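Local structure of o-succinylbenzoate synthase (Synechococcus elongatus, 2OZT) at residues A[247-252]-A[256-261]. The protein catalyses the metal-dependent dehydration of SHCHC to 2-succinylbenzoate, a step on the route to phylloquinone. Sequence-based numbering, arbitrary orientation.
Sequences ALFGDP and SLLLRR
Ser256 joins Pro252 by an i to i+4 bond in the first turn of helix 252-260, closing a turn at the N-terminal end of that helix, while a contact between Phe249 and Leu258 joins it to the helix before. The backbone N of Ser256 reaches Pro252 O at 3.3 Å, a weak but nearly straight bond (164° at the hydrogen). With chi1 at -65°, OG of Ser256 lies beside its own backbone N and 3.9 Å from Pro252 O; OG is hydrogen-bonded to NE1 of Trp290. One residue before the proline, Asp251 acts as N-cap, its OD1 accepting a bond from Asp253 N. Further along, Leu258 supplies the apolar half of the contact: CD1 meets Phe249 CZ at 4.1 Å, arriving at the ring edge and near its plane, not over a face. Phe249 brings its ring there through a chi1 of 168°, which sets CG anti to the backbone N, while Asp251 O lies in the ring plane at the edge. Gly250, with positive phi, turns the chain between the ring and the cap. Helix 246-249 follows strand 241-244 of the enolase-superfamily barrel, and the side chain of Phe249 lies about 6 Å from that of Lys245, the predicted proton acceptor; helix 252-260 comes next. Phe249 and Leu258 both rest on Val230 of helix 227-235, whereas Pro252 packs against helix 85-97 and, through Leu286 and Trp290, against helix 277-290.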
# COMPACT_ATOMS: atom_id res chain seq x y z
N ALA A 247 3.26 -3.72 3.99
CA ALA A 247 2.82 -4.36 5.23
C ALA A 247 2.04 -5.65 4.99
O ALA A 247 1.89 -6.48 5.91
CB ALA A 247 1.97 -3.37 6.04
N LEU A 248 1.50 -5.80 3.76
CA LEU A 248 0.67 -6.98 3.45
C LEU A 248 1.38 -8.04 2.61
O LEU A 248 0.83 -9.11 2.35
CB LEU A 248 -0.58 -6.57 2.64
CG LEU A 248 -1.36 -5.40 3.21
CD1 LEU A 248 -2.62 -5.14 2.30
CD2 LEU A 248 -1.76 -5.69 4.69
N PHE A 249 2.60 -7.72 2.17
CA PHE A 249 3.21 -8.38 1.03
C PHE A 249 3.99 -9.65 1.37
O PHE A 249 4.01 -10.59 0.56
CB PHE A 249 4.12 -7.33 0.37
CG PHE A 249 5.08 -7.86 -0.65
CD1 PHE A 249 4.77 -7.82 -2.04
CD2 PHE A 249 6.33 -8.32 -0.24
CE1 PHE A 249 5.73 -8.27 -2.98
CE2 PHE A 249 7.26 -8.81 -1.17
CZ PHE A 249 6.95 -8.76 -2.53
N GLY A 250 4.60 -9.73 2.56
CA GLY A 250 5.49 -10.84 2.87
C GLY A 250 6.79 -10.34 3.45
O GLY A 250 6.89 -9.19 3.89
N ASP A 251 7.80 -11.21 3.46
CA ASP A 251 9.14 -10.79 3.89
C ASP A 251 9.62 -9.71 2.90
O ASP A 251 9.63 -9.97 1.72
CB ASP A 251 10.05 -12.02 3.82
CG ASP A 251 11.43 -11.79 4.45
OD1 ASP A 251 11.98 -10.68 4.41
OD2 ASP A 251 11.97 -12.77 5.02
N PRO A 252 10.05 -8.54 3.39
CA PRO A 252 10.58 -7.51 2.43
C PRO A 252 11.69 -8.07 1.52
O PRO A 252 11.84 -7.64 0.37
CB PRO A 252 11.17 -6.44 3.35
CG PRO A 252 10.34 -6.56 4.64
CD PRO A 252 10.08 -8.06 4.79
N SER A 256 12.95 -7.56 -2.78
CA SER A 256 14.30 -7.35 -3.31
C SER A 256 14.73 -8.47 -4.25
O SER A 256 15.41 -8.22 -5.25
CB SER A 256 15.30 -7.29 -2.14
OG SER A 256 15.03 -6.16 -1.34
N LEU A 257 14.38 -9.72 -3.89
CA LEU A 257 14.65 -10.85 -4.78
C LEU A 257 13.95 -10.69 -6.13
O LEU A 257 14.58 -10.91 -7.18
CB LEU A 257 14.25 -12.15 -4.09
CG LEU A 257 14.57 -13.41 -4.90
CD1 LEU A 257 16.08 -13.46 -5.13
CD2 LEU A 257 14.13 -14.57 -4.02
N LEU A 258 12.67 -10.32 -6.11
CA LEU A 258 11.94 -10.08 -7.35
C LEU A 258 12.61 -9.00 -8.19
O LEU A 258 12.69 -9.13 -9.41
CB LEU A 258 10.48 -9.71 -7.06
CG LEU A 258 9.52 -10.85 -6.75
CD1 LEU A 258 8.25 -10.36 -6.08
CD2 LEU A 258 9.20 -11.61 -8.04
N LEU A 259 13.07 -7.94 -7.54
CA LEU A 259 13.75 -6.84 -8.24
C LEU A 259 15.08 -7.26 -8.86
O LEU A 259 15.45 -6.75 -9.91
CB LEU A 259 13.97 -5.65 -7.29
CG LEU A 259 12.68 -4.96 -6.85
CD1 LEU A 259 12.90 -4.06 -5.64
CD2 LEU A 259 12.13 -4.14 -8.04
N ARG A 260 15.82 -8.13 -8.17
CA ARG A 260 17.07 -8.68 -8.72
C ARG A 260 16.77 -9.52 -9.95
O ARG A 260 17.61 -9.60 -10.87
CB ARG A 260 17.81 -9.49 -7.66
CG ARG A 260 18.43 -8.61 -6.60
CD ARG A 260 19.43 -9.33 -5.71
NE ARG A 260 19.72 -8.42 -4.60
CZ ARG A 260 19.13 -8.49 -3.41
NH1 ARG A 260 18.25 -9.45 -3.14
NH2 ARG A 260 19.45 -7.60 -2.48
N ARG A 261 15.60 -10.15 -9.94
CA ARG A 261 15.04 -10.86 -11.09
C ARG A 261 14.20 -9.88 -11.98
O ARG A 261 14.65 -8.76 -12.25
CB ARG A 261 14.27 -12.11 -10.61
CG ARG A 261 15.12 -13.04 -9.71
CD ARG A 261 14.31 -14.16 -9.07
NE ARG A 261 15.15 -15.13 -8.35
CZ ARG A 261 14.69 -16.04 -7.49
NH1 ARG A 261 13.39 -16.12 -7.19
NH2 ARG A 261 15.54 -16.87 -6.89